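Local coordinates for probable glutamine-binding lipoprotein GlnH (GLNBP) (Mycobacterium tuberculosis, PDB 6H20) that binds amino acids such as asparagine as a solute-binding lipoprotein of family 3, and probably senses aspartate outside the cell to regulate protein kinase G signalling, at residues Q23-T28 with I124-R129; T136-A141 with Q233-G238; P148-I153 with D220-I225; G161-V166 with E202-S207. All blocks are in the same frame, centred on the assembly; numbering follows the deposited sequence.

Contact 1: Q23-T28 with I124-R129. With ASN (asparagine), chain B.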
loop_
_atom_site.group_PDB
_atom_site.type_symbol
_atom_site.label_atom_id
_atom_site.label_comp_id
_atom_site.label_asym_id
_atom_site.label_seq_id
_atom_site.Cartn_x
_atom_site.Cartn_y
_atom_site.Cartn_z
ATOM N N GLN A 23 7.364 -15.655 7.966
ATOM C CA GLN A 23 7.596 -16.130 6.608
ATOM C C GLN A 23 7.240 -17.600 6.423
ATOM O O GLN A 23 7.512 -18.163 5.357
ATOM C CB GLN A 23 9.045 -15.873 6.192
ATOM C CG GLN A 23 9.435 -14.406 6.234
ATOM C CD GLN A 23 8.439 -13.525 5.507
ATOM O OE1 GLN A 23 8.119 -13.764 4.342
ATOM N NE2 GLN A 23 7.940 -12.503 6.193
ATOM N N ASP A 24 6.633 -18.226 7.438
ATOM C CA ASP A 24 6.259 -19.637 7.353
ATOM C C ASP A 24 5.466 -19.935 6.088
ATOM O O ASP A 24 5.682 -20.963 5.434
ATOM C CB ASP A 24 5.430 -20.023 8.581
ATOM C CG ASP A 24 6.280 -20.542 9.724
ATOM O OD1 ASP A 24 7.521 -20.542 9.593
ATOM O OD2 ASP A 24 5.703 -20.952 10.755
ATOM N N CYS A 25 4.554 -19.040 5.718
ATOM C CA CYS A 25 3.591 -19.313 4.662
ATOM C C CYS A 25 4.086 -18.946 3.268
ATOM O O CYS A 25 3.378 -19.228 2.295
ATOM C CB CYS A 25 2.261 -18.608 4.961
ATOM S SG CYS A 25 2.173 -16.875 4.440
ATOM N N ASP A 26 5.282 -18.348 3.142
ATOM C CA ASP A 26 5.789 -17.851 1.863
ATOM C C ASP A 26 4.741 -16.935 1.240
ATOM O O ASP A 26 4.136 -17.276 0.213
ATOM C CB ASP A 26 6.125 -19.010 0.919
ATOM C CG ASP A 26 6.837 -18.553 -0.340
ATOM O OD1 ASP A 26 7.269 -17.384 -0.403
ATOM O OD2 ASP A 26 6.956 -19.371 -1.275
ATOM N N PRO A 27 4.516 -15.755 1.822
ATOM C CA PRO A 27 3.284 -15.022 1.513
ATOM C C PRO A 27 3.189 -14.525 0.085
ATOM O O PRO A 27 2.070 -14.414 -0.432
ATOM C CB PRO A 27 3.300 -13.865 2.526
ATOM C CG PRO A 27 4.755 -13.655 2.803
ATOM C CD PRO A 27 5.382 -15.019 2.761
ATOM N N THR A 28 4.312 -14.230 -0.582
ATOM C CA THR A 28 4.221 -13.549 -1.871
ATOM C C THR A 28 3.923 -14.475 -3.045
ATOM O O THR A 28 3.699 -13.971 -4.149
ATOM C CB THR A 28 5.488 -12.750 -2.170
ATOM O OG1 THR A 28 6.605 -13.639 -2.266
ATOM C CG2 THR A 28 5.745 -11.705 -1.076
ATOM N N ILE A 124 1.592 -7.743 1.431
ATOM C CA ILE A 124 1.190 -9.143 1.487
ATOM C C ILE A 124 1.855 -9.761 2.707
ATOM O O ILE A 124 3.087 -9.793 2.798
ATOM C CB ILE A 124 1.639 -9.870 0.215
ATOM C CG1 ILE A 124 1.019 -9.267 -1.050
ATOM C CG2 ILE A 124 1.313 -11.374 0.303
ATOM C CD1 ILE A 124 1.831 -9.589 -2.338
ATOM N N THR A 125 1.050 -10.263 3.642
ATOM C CA THR A 125 1.579 -10.896 4.846
ATOM C C THR A 125 0.873 -12.225 5.084
ATOM O O THR A 125 -0.235 -12.467 4.595
ATOM C CB THR A 125 1.409 -10.021 6.103
ATOM O OG1 THR A 125 0.019 -9.928 6.439
ATOM C CG2 THR A 125 1.997 -8.612 5.883
ATOM N N CYS A 126 1.512 -13.073 5.888
ATOM C CA CYS A 126 0.902 -14.356 6.221
ATOM C C CYS A 126 -0.377 -14.174 7.024
ATOM O O CYS A 126 -1.373 -14.872 6.786
ATOM C CB CYS A 126 1.903 -15.224 6.970
ATOM S SG CYS A 126 3.191 -15.848 5.877
ATOM N N GLU A 127 -0.380 -13.240 7.981
ATOM C CA GLU A 127 -1.596 -13.004 8.753
ATOM C C GLU A 127 -2.735 -12.532 7.858
ATOM O O GLU A 127 -3.877 -12.984 8.003
ATOM C CB GLU A 127 -1.334 -11.993 9.872
ATOM C CG GLU A 127 -0.691 -12.595 11.110
ATOM C CD GLU A 127 -1.445 -13.806 11.641
ATOM O OE1 GLU A 127 -0.884 -14.922 11.600
ATOM O OE2 GLU A 127 -2.596 -13.642 12.100
ATOM N N ARG A 128 -2.445 -11.638 6.906
ATOM C CA ARG A 128 -3.508 -11.184 6.014
ATOM C C ARG A 128 -3.963 -12.291 5.079
ATOM O O ARG A 128 -5.140 -12.344 4.709
ATOM C CB ARG A 128 -3.062 -9.949 5.227
ATOM C CG ARG A 128 -2.978 -8.708 6.089
ATOM C CD ARG A 128 -2.289 -7.575 5.352
ATOM N NE ARG A 128 -2.228 -6.393 6.214
ATOM C CZ ARG A 128 -1.671 -5.242 5.851
ATOM N NH1 ARG A 128 -1.141 -5.117 4.639
ATOM N NH2 ARG A 128 -1.669 -4.208 6.691
ATOM N N ARG A 129 -3.055 -13.189 4.702
ATOM C CA ARG A 129 -3.420 -14.284 3.813
ATOM C C ARG A 129 -4.358 -15.293 4.461
ATOM O O ARG A 129 -4.975 -16.090 3.741
ATOM C CB ARG A 129 -2.163 -14.965 3.289
ATOM C CG ARG A 129 -1.680 -14.345 1.999
ATOM C CD ARG A 129 -0.829 -15.314 1.202
ATOM N NE ARG A 129 -0.575 -14.876 -0.171
ATOM C CZ ARG A 129 -1.439 -15.004 -1.178
ATOM N NH1 ARG A 129 -2.635 -15.544 -0.973
ATOM N NH2 ARG A 129 -1.105 -14.596 -2.396
HETATM N N ASN B . 1.999 -1.076 3.205
HETATM C CA ASN B . 1.659 -0.919 4.618
HETATM C C ASN B . 0.498 -1.835 4.962
HETATM O O ASN B . -0.108 -1.704 6.041
HETATM C CB ASN B . 1.314 0.537 4.938
HETATM C CG ASN B . 0.031 0.991 4.287
HETATM O OD1 ASN B . -0.476 0.377 3.354
HETATM N ND2 ASN B . -0.523 2.061 4.808
HETATM O OXT ASN B . 0.170 -2.715 4.137
HETATM O O HOH W 1 1.084 -12.967 -3.272
#

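Contact 2: T136-A141 with Q233-G238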
loop_
_atom_site.group_PDB
_atom_site.type_symbol
_atom_site.label_atom_id
_atom_site.label_comp_id
_atom_site.label_asym_id
_atom_site.label_seq_id
_atom_site.Cartn_x
_atom_site.Cartn_y
_atom_site.Cartn_z
ATOM N N THR A 136 0.232 -11.538 -7.237
ATOM C CA THR A 136 1.679 -11.431 -7.129
ATOM C C THR A 136 2.083 -9.988 -6.806
ATOM O O THR A 136 1.284 -9.044 -6.872
ATOM C CB THR A 136 2.347 -11.855 -8.436
ATOM O OG1 THR A 136 1.832 -11.072 -9.525
ATOM C CG2 THR A 136 2.113 -13.350 -8.704
ATOM N N VAL A 137 3.359 -9.819 -6.461
ATOM C CA VAL A 137 3.848 -8.520 -5.997
ATOM C C VAL A 137 3.934 -7.548 -7.165
ATOM O O VAL A 137 4.556 -7.849 -8.192
ATOM C CB VAL A 137 5.225 -8.693 -5.338
ATOM C CG1 VAL A 137 5.820 -7.330 -4.938
ATOM C CG2 VAL A 137 5.144 -9.640 -4.154
ATOM N N TYR A 138 3.346 -6.352 -7.002
ATOM C CA TYR A 138 3.438 -5.337 -8.047
ATOM C C TYR A 138 4.364 -4.171 -7.712
ATOM O O TYR A 138 4.674 -3.368 -8.603
ATOM C CB TYR A 138 2.041 -4.827 -8.465
ATOM C CG TYR A 138 1.324 -3.949 -7.458
ATOM C CD1 TYR A 138 1.545 -2.579 -7.414
ATOM C CD2 TYR A 138 0.401 -4.501 -6.572
ATOM C CE1 TYR A 138 0.872 -1.785 -6.499
ATOM C CE2 TYR A 138 -0.281 -3.708 -5.651
ATOM C CZ TYR A 138 -0.022 -2.348 -5.621
ATOM O OH TYR A 138 -0.692 -1.571 -4.711
ATOM N N LEU A 139 4.839 -4.077 -6.476
ATOM C CA LEU A 139 5.821 -3.068 -6.103
ATOM C C LEU A 139 6.376 -3.506 -4.763
ATOM O O LEU A 139 5.617 -3.974 -3.915
ATOM C CB LEU A 139 5.147 -1.697 -5.952
ATOM C CG LEU A 139 6.086 -0.510 -5.715
ATOM C CD1 LEU A 139 6.939 -0.263 -6.939
ATOM C CD2 LEU A 139 5.268 0.737 -5.388
ATOM N N ASP A 140 7.690 -3.377 -4.577
ATOM C CA ASP A 140 8.330 -3.803 -3.334
ATOM C C ASP A 140 8.919 -2.589 -2.629
ATOM O O ASP A 140 9.900 -2.005 -3.106
ATOM C CB ASP A 140 9.411 -4.849 -3.598
ATOM C CG ASP A 140 9.951 -5.446 -2.322
ATOM O OD1 ASP A 140 9.139 -5.727 -1.411
ATOM O OD2 ASP A 140 11.187 -5.640 -2.225
ATOM N N ALA A 141 8.336 -2.220 -1.500
ATOM C CA ALA A 141 8.784 -1.070 -0.723
ATOM C C ALA A 141 9.440 -1.548 0.572
ATOM O O ALA A 141 9.498 -2.744 0.871
ATOM C CB ALA A 141 7.605 -0.131 -0.449
ATOM N N GLN A 233 7.995 -4.568 2.401
ATOM C CA GLN A 233 6.578 -4.273 2.164
ATOM C C GLN A 233 6.253 -4.620 0.721
ATOM O O GLN A 233 6.276 -3.762 -0.173
ATOM C CB GLN A 233 6.279 -2.795 2.445
ATOM C CG GLN A 233 6.792 -2.316 3.802
ATOM C CD GLN A 233 6.056 -2.922 4.994
ATOM O OE1 GLN A 233 4.883 -3.289 4.905
ATOM N NE2 GLN A 233 6.745 -3.009 6.122
ATOM N N PRO A 234 5.954 -5.885 0.445
ATOM C CA PRO A 234 5.631 -6.283 -0.933
ATOM C C PRO A 234 4.152 -6.075 -1.223
ATOM O O PRO A 234 3.306 -6.765 -0.635
ATOM C CB PRO A 234 6.016 -7.771 -0.961
ATOM C CG PRO A 234 5.783 -8.244 0.491
ATOM C CD PRO A 234 5.886 -7.010 1.399
ATOM N N TYR A 235 3.826 -5.136 -2.109
ATOM C CA TYR A 235 2.429 -4.791 -2.360
ATOM C C TYR A 235 1.751 -5.829 -3.241
ATOM O O TYR A 235 2.294 -6.256 -4.263
ATOM C CB TYR A 235 2.330 -3.455 -3.091
ATOM C CG TYR A 235 2.764 -2.235 -2.318
ATOM C CD1 TYR A 235 3.158 -2.304 -0.983
ATOM C CD2 TYR A 235 2.784 -1.010 -2.941
ATOM C CE1 TYR A 235 3.558 -1.143 -0.284
ATOM C CE2 TYR A 235 3.169 0.137 -2.264
ATOM C CZ TYR A 235 3.555 0.069 -0.949
ATOM O OH TYR A 235 3.934 1.237 -0.301
ATOM N N GLY A 236 0.531 -6.196 -2.867
ATOM C CA GLY A 236 -0.289 -7.047 -3.700
ATOM C C GLY A 236 -1.656 -6.414 -3.876
ATOM O O GLY A 236 -2.084 -5.575 -3.079
ATOM N N VAL A 237 -2.337 -6.819 -4.943
ATOM C CA VAL A 237 -3.747 -6.478 -5.113
ATOM C C VAL A 237 -4.546 -7.411 -4.219
ATOM O O VAL A 237 -4.437 -8.635 -4.333
ATOM C CB VAL A 237 -4.177 -6.622 -6.579
ATOM C CG1 VAL A 237 -5.686 -6.400 -6.723
ATOM C CG2 VAL A 237 -3.380 -5.680 -7.459
ATOM N N GLY A 238 -5.331 -6.835 -3.306
ATOM C CA GLY A 238 -6.110 -7.627 -2.365
ATOM C C GLY A 238 -7.433 -8.056 -2.983
ATOM O O GLY A 238 -8.093 -7.279 -3.667
HETATM O O HOH W 2 -2.385 -2.812 -2.913
#

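Contact 3: P148-I153 with D220-I225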
loop_
_atom_site.group_PDB
_atom_site.type_symbol
_atom_site.label_atom_id
_atom_site.label_comp_id
_atom_site.label_asym_id
_atom_site.label_seq_id
_atom_site.Cartn_x
_atom_site.Cartn_y
_atom_site.Cartn_z
ATOM N N PRO A 148 12.002 15.888 9.983
ATOM C CA PRO A 148 12.462 17.175 9.442
ATOM C C PRO A 148 13.971 17.186 9.248
ATOM O O PRO A 148 14.715 16.494 9.946
ATOM C CB PRO A 148 12.041 18.182 10.521
ATOM C CG PRO A 148 10.913 17.482 11.268
ATOM C CD PRO A 148 11.299 16.042 11.272
ATOM N N ARG A 149 14.423 18.015 8.300
ATOM C CA ARG A 149 15.847 18.034 7.954
ATOM C C ARG A 149 16.745 18.415 9.132
ATOM O O ARG A 149 17.914 18.011 9.167
ATOM C CB ARG A 149 16.090 18.965 6.766
ATOM C CG ARG A 149 15.819 18.291 5.439
ATOM C CD ARG A 149 15.569 19.310 4.340
ATOM N NE ARG A 149 15.397 18.617 3.081
ATOM C CZ ARG A 149 16.411 18.158 2.352
ATOM N NH1 ARG A 149 17.668 18.361 2.748
ATOM N NH2 ARG A 149 16.162 17.505 1.234
ATOM N N ASP A 150 16.238 19.178 10.100
ATOM C CA ASP A 150 17.065 19.556 11.241
ATOM C C ASP A 150 16.986 18.571 12.400
ATOM O O ASP A 150 17.641 18.796 13.424
ATOM C CB ASP A 150 16.728 20.970 11.724
ATOM C CG ASP A 150 15.264 21.141 12.061
ATOM O OD1 ASP A 150 14.418 20.752 11.229
ATOM O OD2 ASP A 150 14.961 21.694 13.148
ATOM N N SER A 151 16.212 17.495 12.261
ATOM C CA SER A 151 16.063 16.534 13.342
ATOM C C SER A 151 17.322 15.678 13.462
ATOM O O SER A 151 17.925 15.313 12.446
ATOM C CB SER A 151 14.877 15.619 13.041
ATOM O OG SER A 151 14.810 14.539 13.966
ATOM N N PRO A 152 17.722 15.311 14.680
ATOM C CA PRO A 152 18.848 14.388 14.850
ATOM C C PRO A 152 18.495 12.933 14.581
ATOM O O PRO A 152 19.384 12.076 14.653
ATOM C CB PRO A 152 19.222 14.581 16.325
ATOM C CG PRO A 152 17.949 14.953 16.982
ATOM C CD PRO A 152 17.198 15.794 15.968
ATOM N N ILE A 153 17.233 12.632 14.270
ATOM C CA ILE A 153 16.808 11.247 14.077
ATOM C C ILE A 153 17.416 10.708 12.788
ATOM O O ILE A 153 17.134 11.212 11.695
ATOM C CB ILE A 153 15.276 11.157 14.040
ATOM C CG1 ILE A 153 14.668 11.552 15.388
ATOM C CG2 ILE A 153 14.821 9.754 13.625
ATOM C CD1 ILE A 153 13.147 11.698 15.345
ATOM N N ASP A 220 6.215 18.178 1.163
ATOM C CA ASP A 220 6.899 18.956 2.196
ATOM C C ASP A 220 8.392 18.684 2.080
ATOM O O ASP A 220 8.945 17.859 2.819
ATOM C CB ASP A 220 6.389 18.553 3.580
ATOM C CG ASP A 220 6.902 19.450 4.687
ATOM O OD1 ASP A 220 7.820 20.260 4.433
ATOM O OD2 ASP A 220 6.397 19.318 5.826
ATOM N N PRO A 221 9.095 19.400 1.197
ATOM C CA PRO A 221 10.523 19.104 0.983
ATOM C C PRO A 221 11.431 19.487 2.147
ATOM O O PRO A 221 12.640 19.223 2.077
ATOM C CB PRO A 221 10.868 19.892 -0.286
ATOM C CG PRO A 221 9.554 20.247 -0.898
ATOM C CD PRO A 221 8.569 20.350 0.206
ATOM N N TYR A 222 10.888 20.077 3.210
ATOM C CA TYR A 222 11.639 20.258 4.447
ATOM C C TYR A 222 11.890 18.922 5.144
ATOM O O TYR A 222 12.764 18.832 6.011
ATOM C CB TYR A 222 10.868 21.261 5.318
ATOM C CG TYR A 222 11.244 21.371 6.785
ATOM C CD1 TYR A 222 12.554 21.623 7.179
ATOM C CD2 TYR A 222 10.264 21.274 7.775
ATOM C CE1 TYR A 222 12.884 21.750 8.536
ATOM C CE2 TYR A 222 10.582 21.401 9.109
ATOM C CZ TYR A 222 11.884 21.633 9.488
ATOM O OH TYR A 222 12.171 21.748 10.840
ATOM N N LEU A 223 11.152 17.879 4.775
ATOM C CA LEU A 223 11.342 16.565 5.370
ATOM C C LEU A 223 12.290 15.721 4.524
ATOM O O LEU A 223 12.453 15.939 3.316
ATOM C CB LEU A 223 9.995 15.851 5.504
ATOM C CG LEU A 223 8.880 16.719 6.068
ATOM C CD1 LEU A 223 7.607 15.876 6.133
ATOM C CD2 LEU A 223 9.235 17.228 7.456
ATOM N N HIS A 224 12.919 14.738 5.172
ATOM C CA HIS A 224 13.785 13.795 4.471
ATOM C C HIS A 224 13.632 12.397 5.063
ATOM O O HIS A 224 13.192 12.218 6.204
ATOM C CB HIS A 224 15.263 14.251 4.406
ATOM C CG HIS A 224 15.972 14.289 5.727
ATOM N ND1 HIS A 224 17.329 14.535 5.821
ATOM C CD2 HIS A 224 15.532 14.122 6.999
ATOM C CE1 HIS A 224 17.691 14.512 7.092
ATOM N NE2 HIS A 224 16.620 14.269 7.828
ATOM N N ILE A 225 14.023 11.400 4.266
ATOM C CA ILE A 225 13.914 9.999 4.644
ATOM C C ILE A 225 15.271 9.525 5.133
ATOM O O ILE A 225 16.299 9.759 4.477
ATOM C CB ILE A 225 13.440 9.159 3.449
ATOM C CG1 ILE A 225 12.020 9.573 3.041
ATOM C CG2 ILE A 225 13.481 7.665 3.789
ATOM C CD1 ILE A 225 11.557 8.979 1.703
HETATM O O HOH W 3 13.451 16.641 0.917
HETATM O O HOH W 4 16.902 13.632 10.571
#

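Contact 4: G161-V166 with E202-S207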
loop_
_atom_site.group_PDB
_atom_site.type_symbol
_atom_site.label_atom_id
_atom_site.label_comp_id
_atom_site.label_asym_id
_atom_site.label_seq_id
_atom_site.Cartn_x
_atom_site.Cartn_y
_atom_site.Cartn_z
ATOM N N GLY A 161 11.253 6.848 22.873
ATOM C CA GLY A 161 10.839 8.013 23.627
ATOM C C GLY A 161 10.367 9.193 22.808
ATOM O O GLY A 161 9.930 10.188 23.395
ATOM N N LYS A 162 10.435 9.128 21.481
ATOM C CA LYS A 162 9.977 10.210 20.619
ATOM C C LYS A 162 8.588 9.894 20.071
ATOM O O LYS A 162 8.135 8.745 20.081
ATOM C CB LYS A 162 10.965 10.436 19.467
ATOM C CG LYS A 162 12.392 10.733 19.940
ATOM C CD LYS A 162 12.598 12.204 20.235
ATOM C CE LYS A 162 14.082 12.527 20.436
ATOM N NZ LYS A 162 14.963 11.697 19.553
ATOM N N ARG A 163 7.905 10.934 19.599
ATOM C CA ARG A 163 6.531 10.803 19.111
ATOM C C ARG A 163 6.574 10.372 17.647
ATOM O O ARG A 163 7.001 11.135 16.781
ATOM C CB ARG A 163 5.771 12.118 19.279
ATOM C CG ARG A 163 5.558 12.531 20.731
ATOM C CD ARG A 163 5.168 13.997 20.826
ATOM N NE ARG A 163 6.148 14.853 20.173
ATOM C CZ ARG A 163 5.946 16.134 19.874
ATOM N NH1 ARG A 163 4.786 16.710 20.172
ATOM N NH2 ARG A 163 6.903 16.836 19.277
ATOM N N VAL A 164 6.121 9.153 17.369
ATOM C CA VAL A 164 6.173 8.572 16.032
ATOM C C VAL A 164 4.751 8.296 15.572
ATOM O O VAL A 164 3.989 7.621 16.276
ATOM C CB VAL A 164 7.000 7.276 16.037
ATOM C CG1 VAL A 164 7.013 6.643 14.662
ATOM C CG2 VAL A 164 8.415 7.558 16.521
ATOM N N CYS A 165 4.408 8.793 14.386
ATOM C CA CYS A 165 3.068 8.656 13.829
ATOM C C CYS A 165 2.975 7.459 12.892
ATOM O O CYS A 165 3.851 7.248 12.040
ATOM C CB CYS A 165 2.703 9.928 13.066
ATOM S SG CYS A 165 0.974 10.007 12.508
ATOM N N VAL A 166 1.874 6.705 13.030
ATOM C CA VAL A 166 1.538 5.597 12.137
ATOM C C VAL A 166 0.037 5.602 11.906
ATOM O O VAL A 166 -0.742 5.987 12.782
ATOM C CB VAL A 166 1.966 4.213 12.680
ATOM C CG1 VAL A 166 3.482 4.070 12.638
ATOM C CG2 VAL A 166 1.409 4.009 14.072
ATOM N N GLU A 202 3.332 18.322 16.169
ATOM C CA GLU A 202 2.625 17.507 17.145
ATOM C C GLU A 202 3.223 16.118 17.277
ATOM O O GLU A 202 2.794 15.349 18.149
ATOM C CB GLU A 202 1.151 17.402 16.759
ATOM C CG GLU A 202 0.470 18.751 16.768
ATOM C CD GLU A 202 -0.925 18.717 16.197
ATOM O OE1 GLU A 202 -1.253 17.768 15.456
ATOM O OE2 GLU A 202 -1.696 19.657 16.485
ATOM N N ILE A 203 4.200 15.794 16.428
ATOM C CA ILE A 203 4.934 14.536 16.458
ATOM C C ILE A 203 6.373 14.844 16.053
ATOM O O ILE A 203 6.700 15.955 15.632
ATOM C CB ILE A 203 4.332 13.489 15.491
ATOM C CG1 ILE A 203 4.289 14.085 14.083
ATOM C CG2 ILE A 203 2.942 13.046 15.954
ATOM C CD1 ILE A 203 3.939 13.080 12.995
ATOM N N ASP A 204 7.235 13.834 16.143
ATOM C CA ASP A 204 8.643 14.004 15.806
ATOM C C ASP A 204 9.071 13.282 14.538
ATOM O O ASP A 204 10.031 13.718 13.884
ATOM C CB ASP A 204 9.511 13.527 16.973
ATOM C CG ASP A 204 9.177 14.252 18.251
ATOM O OD1 ASP A 204 9.288 15.497 18.256
ATOM O OD2 ASP A 204 8.769 13.586 19.227
ATOM N N ALA A 205 8.379 12.211 14.162
ATOM C CA ALA A 205 8.744 11.463 12.972
ATOM C C ALA A 205 7.551 10.639 12.516
ATOM O O ALA A 205 6.597 10.413 13.269
ATOM C CB ALA A 205 9.940 10.543 13.242
ATOM N N VAL A 206 7.616 10.197 11.262
ATOM C CA VAL A 206 6.651 9.262 10.695
ATOM C C VAL A 206 7.424 8.030 10.253
ATOM O O VAL A 206 8.538 8.152 9.739
ATOM C CB VAL A 206 5.934 9.898 9.488
ATOM C CG1 VAL A 206 4.831 8.973 8.964
ATOM C CG2 VAL A 206 5.350 11.232 9.883
ATOM N N SER A 207 6.854 6.840 10.431
ATOM C CA SER A 207 7.531 5.644 9.942
ATOM C C SER A 207 6.559 4.780 9.157
ATOM O O SER A 207 5.564 4.296 9.711
ATOM C CB SER A 207 8.169 4.832 11.073
ATOM O OG SER A 207 8.866 3.709 10.538
#

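Contact 1: Q23-T28 with I124-R129
A disulfide clamps the loop that precedes strand 29-30 to the short helix 126-129 of a family 3 solute-binding protein, beside the arginine that holds the bound amino acid. Cys25 SG and Cys126 SG are 2.0 Å apart, with a torsion of -98° about the S-S bond. A type I beta turn from Gln23 to Asp26 presents Cys25, whose sulfur sits in the crowded position between the backbone N and the carbonyl carbon (chi1 84°); that of Cys126 lies anti to its own carbonyl carbon. Next to the sulfurs the ring of Pro27 is laid on the other segment, its CB 3.9 Å from both Ile124 CG2 and Cys126 SG. The carbonyl of Pro27 is taken by Arg129, whose NE donates to Pro27 O at 2.7 Å in the planes of both the carbonyl and the guanidinium. Arg129 NH2 reaches on to a water near Thr28 O, and its NH1 is held by Asn133 OD1, so all three guanidinium nitrogens have a partner. Arg128 leaves the helix in a different direction, extended from CG to NE, and meets the asparagine carboxylate end-on, NH1 to OXT at 2.8 Å and NH2 to O at 3.0 Å. Both bonds are nearly straight, and the carboxylate carbon lies in the guanidinium plane. Arg106, its like charge close by, also bonds the ligand; the negative carboxylate probably helps offset both charges. Arg128 NH1 also donates to Ser123 O. The helix start at Arg128 is set by Thr125, the N-cap, whose OG1 accepts from Arg128 N at 3.0 Å.

Contact 2: T136-A141 with Q233-G238
The Tyr138 ring has the CB of Tyr235 over one face, a CH-pi contact 3.9 Å from the ring centroid, while Gly236 C, Val237 N and a water lie at its edge, in plane. Tyr138 CG occupies the crowded position between backbone N and carbonyl carbon (chi1 72°), which carries the ring across segment 233-238. That water donates to both Tyr138 OH and Gly236 O, and Asp78 is a further partner of the hydroxyl. The rings of Tyr138 and Tyr235 meet obliquely, their planes 58° apart. Tyr235 runs alongside Leu139, with CE2 3.8 Å from Leu139 CD2, and Tyr235 OH comes to 3.9 Å from Ala141 CB. The backbones pair antiparallel. Tyr235 N donates to Leu139 O at 2.8 Å, almost along the C=O axis, and Tyr138 N donates to Tyr235 O at 2.9 Å. Ala141 and Gln233 form a hydrogen-bonded pair in which both donors stand above the carbonyl planes. Asp140 and Pro234 project to the other face, where Pro234 CB also meets Val137 CG2 at 3.8 Å. Tyr235 OH is satisfied by Asp209 and Thr211, and Gln233 OE1 by Ser123 and Thr171, which ties this strand pair to ligand-binding residues. The pairing of strands 139-148 and 232-240 is consistent with the inter-lobe hinge of type II solute-binding proteins, and Tyr235 lines the asparagine pocket.

Contact 3: P148-I153 with D220-I225
Tyr222 OH is gripped most tightly: it donates a very short hydrogen bond of 2.5 Å to Asp150 OD1, on the syn lone pair, and receives a second, weak one from Arg201. Asp150 reaches it with CG in the crowded position between backbone N and carbonyl carbon (chi1 56°), and the carboxylate and ring planes are 25° apart. The shortness suggests a strongly polarised pair, with Arg201 probably adding to the polarisation. Pro148 CA lies over one face of the Tyr222 ring, and Pro148 CB is 3.6 Å from Tyr222 CZ. Arg149 bonds the backbone of the other turn. Its N donates to Tyr222 O at 2.9 Å, nearly along the C=O axis, and its extended side chain lets NE reach Pro221 O at 3.0 Å, in the planes of both guanidinium and carbonyl. A water in the guanidinium plane accepts from Arg149 NH2 and donates to Pro221 O and Leu223 O. The His224 ring receives Arg149 CA over one face, 4.0 Å from the ring centroid. At its edge a second water bonds His224 NE2 and donates to the carbonyls of Ser151 and Ile153. Leu223 CD2 packs against Pro148 CA at 3.8 Å, and its side chain also meets helix 191-199. Two type I turns, Pro148-Ser151 and Asp220-Leu223, thus meet where strands 139-148 and 223-226 pair antiparallel; Ser151 adds an ST turn by accepting from Ile153 N.

Contact 4: G161-V166 with E202-S207
Strands 163-166 and 205-207 run parallel with a marked twist, their directions 40° apart, and Val164 pairs with Ala205 and Cys165 with Val206. Cys165 N donates to Ala205 O at 2.9 Å, while the next link, Ser207 N to Cys165 O, is weak. At the entrance to the pair Arg163 O accepts twice, from Asp204 N at 2.8 Å on a lone pair and from Ala205 N at 3.1 Å nearly along the C=O axis. Asp204 returns the grip: its CG lies anti to the carbonyl carbon, which sets OD2 opposite Arg163 N at 2.8 Å, bonded through the anti lone pair. The Arg163 side chain, bent at chi3 (-56°), curls back to the same carboxylate. It grips side-on in a two-pronged salt bridge, Arg163 NE to Asp204 OD2 at 3.1 Å and Arg163 NH2 to Asp204 OD1 at 2.9 Å. Both oxygens lie close to the guanidinium plane but are met from above the carboxylate plane, the two flat groups 53° apart. One guanidinium face rests on the peptide between Glu202 and Ile203, with Glu202 C 3.3 Å above it. Further in, Ile203 CD1 presses on Cys165 CB at 3.4 Å, a tight contact. Cys165 SG is disulfide-bonded to Cys194 of helix 191-199, which packs on the Cys165 and Val206 face of these parallel neighbours in an alpha/beta lobe. With Asp204 OD2 shared by two Arg163 nitrogens, one of them backbone, the carboxylate is probably kept ionised and the start of the pairing held in register.

Overall arrangement
Contact 1 closes first along the chain; contact 2 then encloses contact 3, which in turn encloses contact 4. Contacts 1 and 2 have centres about 12 Å apart and touch, through Ile124 N with Pro234 O and through Ile124 and Thr28 packing on Val137. Contacts 3 and 4 form another touching pair, also about 12 Å apart, where Pro148 and Ile153 meet Asp204 and Ala205. The pairs are well separated, contacts 1 and 3 by about 33 Å between centres. Strand 139-148 spans the gap, pairing with 232-240, 205-207 and 223-226 in one mixed sheet. This is consistent with two lobes joined by a hinge, with asparagine bound between them.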